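Local atomic coordinates of 6-phosphogluconate dehydrogenase (Pseudomonas syringae, PDB entry 5U5G), a protein that probably reduces (2-oxopropyl)phosphonic acid with NADPH as a late step in the biosynthesis of the antibiotic fosfomycin. Residues Tyr118-Val123 with Lys168-Lys173; Ala137-Arg142 with Val160-Glu165. All blocks are in the same frame, centred on the assembly; numbering follows the deposited sequence.

Interaction 1. Residues Tyr118-Val123 with Lys168-Lys173. With 7VD ((2-oxopropyl)phosphonic acid), chain F; NAP (NADP nicotinamide-adenine-dinucleotide phosphate), chain E.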
ATOM      1  N   TYR A 118      -3.524  -6.471  32.280  1.00 25.44           N
ATOM      2  CA  TYR A 118      -3.380  -5.534  31.173  1.00 26.04           C
ATOM      3  C   TYR A 118      -3.474  -6.310  29.863  1.00 25.46           C
ATOM      4  O   TYR A 118      -2.787  -7.322  29.690  1.00 23.72           O
ATOM      5  CB  TYR A 118      -2.036  -4.806  31.281  1.00 24.82           C
ATOM      6  CG  TYR A 118      -1.811  -3.662  30.299  1.00 24.96           C
ATOM      7  CD1 TYR A 118      -2.495  -2.456  30.439  1.00 22.84           C
ATOM      8  CD2 TYR A 118      -0.875  -3.774  29.268  1.00 25.03           C
ATOM      9  CE1 TYR A 118      -2.274  -1.397  29.564  1.00 24.05           C
ATOM     10  CE2 TYR A 118      -0.648  -2.727  28.382  1.00 24.44           C
ATOM     11  CZ  TYR A 118      -1.354  -1.541  28.536  1.00 23.50           C
ATOM     12  OH  TYR A 118      -1.132  -0.500  27.663  1.00 24.01           O
ATOM     13  N   ILE A 119      -4.348  -5.866  28.961  1.00 24.11           N
ATOM     14  CA  ILE A 119      -4.393  -6.375  27.591  1.00 21.80           C
ATOM     15  C   ILE A 119      -3.919  -5.254  26.674  1.00 25.06           C
ATOM     16  O   ILE A 119      -4.554  -4.195  26.580  1.00 24.76           O
ATOM     17  CB  ILE A 119      -5.788  -6.872  27.196  1.00 22.02           C
ATOM     18  CG1 ILE A 119      -6.187  -8.099  28.034  1.00 25.17           C
ATOM     19  CG2 ILE A 119      -5.831  -7.228  25.711  1.00 21.75           C
ATOM     20  CD1 ILE A 119      -5.277  -9.314  27.853  1.00 27.69           C
ATOM     21  N   GLU A 120      -2.782  -5.486  26.029  1.00 22.80           N
ATOM     22  CA  GLU A 120      -2.145  -4.544  25.117  1.00 24.28           C
ATOM     23  C   GLU A 120      -2.756  -4.757  23.733  1.00 22.36           C
ATOM     24  O   GLU A 120      -2.521  -5.789  23.105  1.00 24.16           O
ATOM     25  CB  GLU A 120      -0.636  -4.793  25.152  1.00 22.73           C
ATOM     26  CG  GLU A 120       0.236  -4.169  24.084  1.00 22.46           C
ATOM     27  CD  GLU A 120       1.670  -4.729  24.122  1.00 22.80           C
ATOM     28  OE1 GLU A 120       2.075  -5.319  25.153  1.00 22.35           O
ATOM     29  OE2 GLU A 120       2.386  -4.599  23.113  1.00 20.15           O
ATOM     30  N   CYS A 121      -3.574  -3.804  23.263  1.00 20.29           N
ATOM     31  CA  CYS A 121      -4.433  -4.031  22.092  1.00 22.11           C
ATOM     32  C   CYS A 121      -4.423  -2.839  21.132  1.00 21.22           C
ATOM     33  O   CYS A 121      -5.462  -2.210  20.887  1.00 21.36           O
ATOM     34  CB  CYS A 121      -5.859  -4.350  22.552  1.00 20.97           C
ATOM     35  SG  CYS A 121      -6.968  -5.008  21.273  1.00 24.83           S
ATOM     36  N   PRO A 122      -3.269  -2.505  20.541  1.00 22.17           N
ATOM     37  CA  PRO A 122      -3.268  -1.457  19.511  1.00 21.68           C
ATOM     38  C   PRO A 122      -4.102  -1.904  18.317  1.00 23.28           C
ATOM     39  O   PRO A 122      -4.281  -3.101  18.077  1.00 21.08           O
ATOM     40  CB  PRO A 122      -1.785  -1.295  19.150  1.00 20.84           C
ATOM     41  CG  PRO A 122      -1.133  -2.610  19.554  1.00 20.83           C
ATOM     42  CD  PRO A 122      -1.914  -3.060  20.774  1.00 20.40           C
ATOM     43  N   VAL A 123      -4.653  -0.928  17.588  1.00 19.46           N
ATOM     44  CA  VAL A 123      -5.597  -1.213  16.512  1.00 19.97           C
ATOM     45  C   VAL A 123      -5.209  -0.452  15.251  1.00 19.34           C
ATOM     46  O   VAL A 123      -4.429   0.500  15.282  1.00 19.97           O
ATOM     47  CB  VAL A 123      -7.045  -0.867  16.911  1.00 23.00           C
ATOM     48  CG1 VAL A 123      -7.507  -1.744  18.078  1.00 22.24           C
ATOM     49  CG2 VAL A 123      -7.157   0.617  17.256  1.00 20.44           C
ATOM     50  N   LYS A 168       5.015  -6.911  22.398  1.00 24.10           N
ATOM     51  CA  LYS A 168       5.146  -7.339  21.005  1.00 21.68           C
ATOM     52  C   LYS A 168       4.094  -6.680  20.121  1.00 21.56           C
ATOM     53  O   LYS A 168       4.385  -6.308  18.978  1.00 22.04           O
ATOM     54  CB  LYS A 168       5.051  -8.861  20.895  1.00 19.44           C
ATOM     55  CG  LYS A 168       5.247  -9.376  19.464  1.00 24.74           C
ATOM     56  CD  LYS A 168       5.516 -10.889  19.421  1.00 27.30           C
ATOM     57  CE  LYS A 168       5.810 -11.335  18.006  1.00 24.03           C
ATOM     58  NZ  LYS A 168       6.072 -12.786  17.909  1.00 27.84           N
ATOM     59  N   ALA A 169       2.862  -6.545  20.622  1.00 20.87           N
ATOM     60  CA  ALA A 169       1.829  -5.879  19.839  1.00 21.54           C
ATOM     61  C   ALA A 169       2.229  -4.450  19.509  1.00 21.08           C
ATOM     62  O   ALA A 169       2.037  -3.991  18.375  1.00 21.27           O
ATOM     63  CB  ALA A 169       0.490  -5.911  20.584  1.00 23.46           C
ATOM     64  N   GLN A 170       2.803  -3.724  20.477  1.00 19.41           N
ATOM     65  CA  GLN A 170       3.198  -2.348  20.186  1.00 20.65           C
ATOM     66  C   GLN A 170       4.356  -2.312  19.201  1.00 21.09           C
ATOM     67  O   GLN A 170       4.413  -1.425  18.346  1.00 19.16           O
ATOM     68  CB  GLN A 170       3.568  -1.586  21.461  1.00 18.85           C
ATOM     69  CG  GLN A 170       2.390  -1.305  22.410  1.00 21.62           C
ATOM     70  CD  GLN A 170       1.331  -0.387  21.806  1.00 21.19           C
ATOM     71  OE1 GLN A 170       1.555   0.275  20.789  1.00 23.01           O
ATOM     72  NE2 GLN A 170       0.180  -0.337  22.439  1.00 20.43           N
ATOM     73  N   ARG A 171       5.289  -3.260  19.312  1.00 20.40           N
ATOM     74  CA  ARG A 171       6.387  -3.326  18.351  1.00 18.87           C
ATOM     75  C   ARG A 171       5.851  -3.442  16.932  1.00 18.05           C
ATOM     76  O   ARG A 171       6.285  -2.716  16.031  1.00 19.54           O
ATOM     77  CB  ARG A 171       7.307  -4.505  18.678  1.00 21.06           C
ATOM     78  CG  ARG A 171       8.090  -4.307  19.964  1.00 23.48           C
ATOM     79  CD  ARG A 171       8.958  -5.508  20.355  1.00 28.52           C
ATOM     80  NE  ARG A 171       9.653  -5.182  21.599  1.00 34.42           N
ATOM     81  CZ  ARG A 171       9.339  -5.658  22.804  1.00 35.95           C
ATOM     82  NH1 ARG A 171       8.364  -6.547  22.958  1.00 35.91           N
ATOM     83  NH2 ARG A 171      10.029  -5.260  23.859  1.00 41.37           N
ATOM     84  N   LEU A 172       4.885  -4.344  16.727  1.00 18.79           N
ATOM     85  CA  LEU A 172       4.310  -4.563  15.403  1.00 17.76           C
ATOM     86  C   LEU A 172       3.496  -3.358  14.926  1.00 19.22           C
ATOM     87  O   LEU A 172       3.547  -2.990  13.743  1.00 15.59           O
ATOM     88  CB  LEU A 172       3.447  -5.821  15.440  1.00 17.87           C
ATOM     89  CG  LEU A 172       4.277  -7.102  15.567  1.00 20.78           C
ATOM     90  CD1 LEU A 172       3.420  -8.236  16.099  1.00 17.33           C
ATOM     91  CD2 LEU A 172       4.873  -7.445  14.204  1.00 17.49           C
ATOM     92  N   LYS A 173       2.725  -2.749  15.828  1.00 17.38           N
ATOM     93  CA  LYS A 173       1.912  -1.596  15.459  1.00 18.22           C
ATOM     94  C   LYS A 173       2.781  -0.436  14.991  1.00 18.36           C
ATOM     95  O   LYS A 173       2.486   0.193  13.967  1.00 17.75           O
ATOM     96  CB  LYS A 173       1.038  -1.170  16.653  1.00 19.99           C
ATOM     97  CG  LYS A 173       0.376   0.228  16.515  1.00 16.56           C
ATOM     98  CD  LYS A 173      -0.756   0.227  15.460  1.00 18.14           C
ATOM     99  CE  LYS A 173      -1.409   1.639  15.337  1.00 17.56           C
ATOM    100  NZ  LYS A 173      -2.269   1.756  14.111  1.00 20.75           N
TER
HETATM  101  P1  7VD F 302      -4.473   3.594  11.362  1.00 22.86           P
HETATM  102  C1  7VD F 302      -4.141   5.218  12.101  1.00 25.91           C
HETATM  103  O2  7VD F 302      -3.413   2.554  11.641  1.00 21.90           O
HETATM  104  O3  7VD F 302      -5.830   3.064  11.758  1.00 20.55           O
HETATM  105  O4  7VD F 302      -4.470   3.972   9.900  1.00 26.38           O
HETATM  106  C6  7VD F 302      -3.010   5.286  13.095  1.00 28.38           C
HETATM  107  O7  7VD F 302      -2.778   4.355  13.866  1.00 26.91           O
HETATM  108  C8  7VD F 302      -2.198   6.552  13.074  1.00 29.09           C
HETATM  109  PA  NAP E 301      -7.084  12.347  19.743  1.00 21.92           P
HETATM  110  O1A NAP E 301      -6.028  13.390  19.747  1.00 21.47           O
HETATM  111  O2A NAP E 301      -8.269  12.446  18.815  1.00 22.98           O
HETATM  112  O5B NAP E 301      -7.661  12.127  21.284  1.00 26.10           O
HETATM  113  C5B NAP E 301      -6.548  11.958  22.129  1.00 21.06           C
HETATM  114  C4B NAP E 301      -7.094  11.432  23.474  1.00 23.90           C
HETATM  115  O4B NAP E 301      -6.064  11.357  24.459  1.00 21.02           O
HETATM  116  C3B NAP E 301      -8.232  12.387  23.985  1.00 22.98           C
HETATM  117  O3B NAP E 301      -9.179  11.633  24.678  1.00 25.37           O
HETATM  118  C2B NAP E 301      -7.449  13.239  25.003  1.00 23.98           C
HETATM  119  O2B NAP E 301      -8.176  13.730  26.020  1.00 19.87           O
HETATM  120  C1B NAP E 301      -6.512  12.103  25.576  1.00 21.23           C
HETATM  121  N9A NAP E 301      -5.388  12.726  26.248  1.00 21.84           N
HETATM  122  C8A NAP E 301      -4.203  13.258  25.699  1.00 23.29           C
HETATM  123  N7A NAP E 301      -3.380  13.799  26.637  1.00 22.40           N
HETATM  124  C5A NAP E 301      -4.080  13.610  27.837  1.00 21.52           C
HETATM  125  C6A NAP E 301      -3.782  13.946  29.170  1.00 24.38           C
HETATM  126  N6A NAP E 301      -2.606  14.577  29.491  1.00 24.03           N
HETATM  127  N1A NAP E 301      -4.642  13.661  30.180  1.00 25.97           N
HETATM  128  C2A NAP E 301      -5.802  13.030  29.814  1.00 21.60           C
HETATM  129  N3A NAP E 301      -6.221  12.643  28.602  1.00 22.32           N
HETATM  130  C4A NAP E 301      -5.329  12.948  27.610  1.00 22.05           C
HETATM  131  O3  NAP E 301      -6.138  11.059  19.361  1.00 24.01           O
HETATM  132  PN  NAP E 301      -6.888   9.886  18.572  1.00 20.74           P
HETATM  133  O1N NAP E 301      -8.154   9.464  19.208  1.00 23.16           O
HETATM  134  O2N NAP E 301      -6.690   9.950  17.074  1.00 18.50           O
HETATM  135  O5D NAP E 301      -5.829   8.540  18.912  1.00 23.44           O
HETATM  136  C5D NAP E 301      -6.030   8.035  20.156  1.00 21.02           C
HETATM  137  C4D NAP E 301      -5.206   6.764  20.243  1.00 23.07           C
HETATM  138  O4D NAP E 301      -5.623   5.835  19.208  1.00 24.57           O
HETATM  139  C3D NAP E 301      -3.684   7.106  19.957  1.00 21.37           C
HETATM  140  O3D NAP E 301      -2.886   6.297  20.774  1.00 22.13           O
HETATM  141  C2D NAP E 301      -3.518   6.738  18.499  1.00 21.09           C
HETATM  142  O2D NAP E 301      -2.218   6.319  18.173  1.00 24.18           O
HETATM  143  C1D NAP E 301      -4.485   5.512  18.419  1.00 23.85           C
HETATM  144  N1N NAP E 301      -4.945   5.288  17.063  1.00 24.78           N
HETATM  145  C2N NAP E 301      -5.604   6.301  16.317  1.00 24.72           C
HETATM  146  C3N NAP E 301      -6.089   5.994  15.063  1.00 25.22           C
HETATM  147  C7N NAP E 301      -6.803   7.003  14.276  1.00 25.77           C
HETATM  148  O7N NAP E 301      -7.291   6.761  13.170  1.00 26.45           O
HETATM  149  N7N NAP E 301      -6.995   8.270  14.798  1.00 25.78           N
HETATM  150  C4N NAP E 301      -5.970   4.611  14.479  1.00 24.89           C
HETATM  151  C5N NAP E 301      -5.256   3.659  15.330  1.00 21.95           C
HETATM  152  C6N NAP E 301      -4.774   4.003  16.524  1.00 22.90           C
HETATM  153  P2B NAP E 301      -9.026  15.333  25.668  1.00 21.74           P
HETATM  154  O1X NAP E 301     -10.129  14.814  24.799  1.00 20.99           O
HETATM  155  O2X NAP E 301      -9.416  15.806  27.072  1.00 20.24           O
HETATM  156  O3X NAP E 301      -7.896  16.068  24.989  1.00 22.37           O
HETATM  157  O   HOH W   1      -1.505  -1.148  24.891  1.00 26.00           O
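Pro122 lays its ring against the first turns of helix 168-173: CD meets Ala169 CB at 3.7 Å, while CB rests on Lys173 CG at the same distance. A compact, rigid ring suits this seat, and the small methyl of Ala169 lets helix and chain draw close. Gln170 bends at chi2 (-64°), bringing its amide slantwise against the proline, with NE2 3.8 Å from Pro122 CD and OE1 towards CB. The amide is held by Ser97 O and Ile99 N, and NE2 also donates to a water that bonds Tyr118 OH.

Glu120 reaches the first turn of the helix. Its CG lies opposite the backbone N (chi1 167°) and the chain beyond is extended, which carries OE2 to Gln170 N; that amide donates to it at 2.8 Å, nearly along the C-O axis. The neighbouring Ala169 N is close to OE2 but badly angled for a bond. OE1 takes bonds from Gly167 N and His108. A buried carboxylate fits here because the amides of a helix's first turn lack helical acceptors, and the helix end would probably stabilise its negative charge.

At the far end Lys173 passes Pro122 with its aliphatic chain, then gives its NZ to Val123 O at 2.8 Å and to the ketone oxygen O7 of (2-oxopropyl)phosphonic acid at 2.7 Å; Asn177 is a further partner. The backbone carbonyl thus probably helps position the amine on this bound ligand, the probable substrate, beside the nicotinamide ring of NADP, whose C5N lies 3.3 Å from Val123 O. The contact therefore joins the cofactor-binding sheet to the long helix 168-196, with helix 101-113 covering Tyr118 and Glu120, and strands 92-95 and 135-139 flanking strand 117-124.

Interaction 2. Residues Ala137-Arg142 with Val160-Glu165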
ATOM      1  N   ALA A 137      -6.860  -5.725  15.172  1.00 21.87           N
ATOM      2  CA  ALA A 137      -6.222  -5.620  16.476  1.00 26.42           C
ATOM      3  C   ALA A 137      -4.969  -6.489  16.516  1.00 25.68           C
ATOM      4  O   ALA A 137      -4.899  -7.541  15.869  1.00 26.80           O
ATOM      5  CB  ALA A 137      -7.189  -6.022  17.602  1.00 22.52           C
ATOM      6  N   ILE A 138      -3.965  -6.009  17.250  1.00 25.43           N
ATOM      7  CA  ILE A 138      -2.772  -6.773  17.612  1.00 26.33           C
ATOM      8  C   ILE A 138      -2.743  -6.843  19.132  1.00 22.90           C
ATOM      9  O   ILE A 138      -2.846  -5.811  19.799  1.00 23.56           O
ATOM     10  CB  ILE A 138      -1.485  -6.116  17.082  1.00 22.33           C
ATOM     11  CG1 ILE A 138      -1.718  -5.524  15.689  1.00 23.96           C
ATOM     12  CG2 ILE A 138      -0.318  -7.115  17.128  1.00 20.33           C
ATOM     13  CD1 ILE A 138      -0.736  -4.415  15.326  1.00 21.13           C
ATOM     14  N   VAL A 139      -2.629  -8.044  19.683  1.00 26.09           N
ATOM     15  CA  VAL A 139      -2.954  -8.258  21.091  1.00 26.40           C
ATOM     16  C   VAL A 139      -1.815  -8.979  21.789  1.00 27.46           C
ATOM     17  O   VAL A 139      -1.411 -10.071  21.363  1.00 25.72           O
ATOM     18  CB  VAL A 139      -4.261  -9.059  21.264  1.00 26.69           C
ATOM     19  CG1 VAL A 139      -4.607  -9.195  22.742  1.00 25.49           C
ATOM     20  CG2 VAL A 139      -5.399  -8.408  20.502  1.00 25.39           C
ATOM     21  N   SER A 140      -1.326  -8.389  22.881  1.00 23.59           N
ATOM     22  CA  SER A 140      -0.378  -9.040  23.771  1.00 22.36           C
ATOM     23  C   SER A 140      -0.966  -9.110  25.175  1.00 26.60           C
ATOM     24  O   SER A 140      -1.728  -8.231  25.595  1.00 23.03           O
ATOM     25  CB  SER A 140       0.959  -8.297  23.830  1.00 25.07           C
ATOM     26  OG  SER A 140       1.622  -8.312  22.587  1.00 22.17           O
ATOM     27  N   GLY A 141      -0.578 -10.144  25.908  1.00 21.97           N
ATOM     28  CA  GLY A 141      -1.075 -10.347  27.248  1.00 25.76           C
ATOM     29  C   GLY A 141      -1.425 -11.797  27.520  1.00 30.04           C
ATOM     30  O   GLY A 141      -1.227 -12.675  26.669  1.00 22.37           O
ATOM     31  N   ARG A 142      -1.999 -12.052  28.730  1.00 25.66           N
ATOM     32  CA  ARG A 142      -2.152 -13.426  29.162  1.00 28.70           C
ATOM     33  C   ARG A 142      -3.393 -14.057  28.539  1.00 28.93           C
ATOM     34  O   ARG A 142      -4.389 -13.369  28.281  1.00 32.46           O
ATOM     35  CB  ARG A 142      -2.234 -13.486  30.678  1.00 28.56           C
ATOM     36  CG  ARG A 142      -1.035 -12.845  31.350  1.00 36.87           C
ATOM     37  CD  ARG A 142      -0.695 -13.555  32.659  1.00 43.36           C
ATOM     38  NE  ARG A 142      -1.914 -13.992  33.303  1.00 51.44           N
ATOM     39  CZ  ARG A 142      -1.936 -14.855  34.314  1.00 57.16           C
ATOM     40  NH1 ARG A 142      -0.796 -15.352  34.795  1.00 56.11           N
ATOM     41  NH2 ARG A 142      -3.091 -15.227  34.861  1.00 52.93           N
ATOM     42  N   VAL A 160      -7.970 -10.101  14.378  1.00 28.03           N
ATOM     43  CA  VAL A 160      -7.308 -10.003  15.676  1.00 26.14           C
ATOM     44  C   VAL A 160      -6.097 -10.933  15.661  1.00 28.21           C
ATOM     45  O   VAL A 160      -6.251 -12.151  15.514  1.00 30.03           O
ATOM     46  CB  VAL A 160      -8.259 -10.359  16.836  1.00 31.80           C
ATOM     47  CG1 VAL A 160      -7.537 -10.284  18.170  1.00 28.87           C
ATOM     48  CG2 VAL A 160      -9.479  -9.440  16.848  1.00 31.06           C
ATOM     49  N   THR A 161      -4.894 -10.366  15.813  1.00 28.75           N
ATOM     50  CA  THR A 161      -3.649 -11.141  15.824  1.00 28.50           C
ATOM     51  C   THR A 161      -3.122 -11.211  17.256  1.00 25.14           C
ATOM     52  O   THR A 161      -2.665 -10.204  17.808  1.00 26.37           O
ATOM     53  CB  THR A 161      -2.597 -10.535  14.886  1.00 28.87           C
ATOM     54  OG1 THR A 161      -3.111 -10.464  13.550  1.00 26.67           O
ATOM     55  CG2 THR A 161      -1.333 -11.391  14.866  1.00 25.28           C
ATOM     56  N   TYR A 162      -3.167 -12.402  17.852  1.00 23.52           N
ATOM     57  CA  TYR A 162      -2.716 -12.605  19.223  1.00 24.01           C
ATOM     58  C   TYR A 162      -1.222 -12.921  19.230  1.00 26.23           C
ATOM     59  O   TYR A 162      -0.800 -13.950  18.691  1.00 25.94           O
ATOM     60  CB  TYR A 162      -3.517 -13.733  19.872  1.00 27.25           C
ATOM     61  CG  TYR A 162      -3.201 -13.994  21.322  1.00 28.19           C
ATOM     62  CD1 TYR A 162      -3.001 -12.946  22.207  1.00 25.46           C
ATOM     63  CD2 TYR A 162      -3.151 -15.298  21.818  1.00 27.39           C
ATOM     64  CE1 TYR A 162      -2.729 -13.186  23.549  1.00 26.99           C
ATOM     65  CE2 TYR A 162      -2.885 -15.545  23.159  1.00 27.30           C
ATOM     66  CZ  TYR A 162      -2.674 -14.486  24.016  1.00 27.63           C
ATOM     67  OH  TYR A 162      -2.399 -14.715  25.342  1.00 27.53           O
ATOM     68  N   VAL A 163      -0.429 -12.034  19.825  1.00 23.99           N
ATOM     69  CA  VAL A 163       1.008 -12.240  19.984  1.00 21.33           C
ATOM     70  C   VAL A 163       1.337 -12.050  21.467  1.00 26.03           C
ATOM     71  O   VAL A 163       1.643 -10.930  21.908  1.00 24.93           O
ATOM     72  CB  VAL A 163       1.809 -11.308  19.057  1.00 25.14           C
ATOM     73  CG1 VAL A 163       1.802 -11.855  17.622  1.00 20.83           C
ATOM     74  CG2 VAL A 163       1.224  -9.864  19.077  1.00 23.91           C
ATOM     75  N   PRO A 164       1.329 -13.131  22.257  1.00 24.48           N
ATOM     76  CA  PRO A 164       1.191 -12.992  23.723  1.00 26.37           C
ATOM     77  C   PRO A 164       2.271 -12.173  24.406  1.00 28.10           C
ATOM     78  O   PRO A 164       1.973 -11.492  25.395  1.00 28.38           O
ATOM     79  CB  PRO A 164       1.223 -14.452  24.214  1.00 29.99           C
ATOM     80  CG  PRO A 164       0.856 -15.281  23.040  1.00 27.94           C
ATOM     81  CD  PRO A 164       1.323 -14.538  21.818  1.00 28.28           C
ATOM     82  N   GLU A 165       3.509 -12.233  23.924  1.00 28.16           N
ATOM     83  CA  GLU A 165       4.628 -11.609  24.624  1.00 29.38           C
ATOM     84  C   GLU A 165       4.371 -10.124  24.865  1.00 29.12           C
ATOM     85  O   GLU A 165       4.090  -9.385  23.911  1.00 25.19           O
ATOM     86  CB  GLU A 165       5.911 -11.783  23.815  1.00 29.08           C
ATOM     87  CG  GLU A 165       7.121 -11.084  24.416  1.00 31.84           C
ATOM     88  CD  GLU A 165       8.355 -11.145  23.512  1.00 43.07           C
ATOM     89  OE1 GLU A 165       8.194 -11.188  22.273  1.00 45.41           O
ATOM     90  OE2 GLU A 165       9.488 -11.163  24.045  1.00 47.54           O
TER
HETATM   91  O   HOH W   2      -3.718  -7.558  13.182  1.00 32.03           O
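Val139 and Val160 interlock on one face of two adjacent parallel strands, Val139 CG2 meeting Val160 CG1 at 3.7 Å. Branched residues suit this position, filling the space between the strands and helix 143-156, whose Tyr146 packs on both valines. Beneath them the backbones are tightly laced: Thr161 N donates to Ala137 O, Val139 N to Thr161 O and Val163 N to Val139 O, this last bond 2.7 Å long. On the opposite face Ile138 CG2 touches Val163 CG2, and a water bridges Ala137 O and Thr161 OG1.

Strand 135-139, helix 143-156 and strand 157-162 form a beta-alpha-beta unit, and the two strands pair directly at one end of the sheet within this chain. Past the strands the pairing continues into the loops. Gly141 N bonds Pro164 O at 2.9 Å, and Gly141 adopts a phi of 137° that would press a CB onto the preceding carbonyl, so hydrogen alone fits there. Ser140 OG, which accepts from Ala169 N, sits 2.7 Å from Val163 O and 3.0 Å from Glu165 O, with one proton for the two. Tyr162 is well held too, its OH donating to Gly141 O (2.7 Å) and its ring stacking on Tyr146.

The solvent side is looser. Exposed Pro164 only sets CG over one face of the Tyr162 ring, offset toward the rim. Arg142 and Glu165, also exposed, start away from the opposite segment and bury little; Arg142 NE has a long, weak ion pair with Asp117.

From the N terminus, the chain passes through residues 118-123, 137-142, 160-165 and 168-173 in that order. Interaction 2 closes a short loop holding helix 143-156, and this loop lies wholly within the longer one that interaction 1 closes; the two do not cross. Strand 117-124 runs antiparallel to its neighbour 135-139 in the sheet, and strand 157-162 leads straight into helix 168-196. Ser140 of interaction 2 touches both segments of interaction 1. Together they tie the last three strands of the sheet to the start of the long helix, and both reach the second subunit.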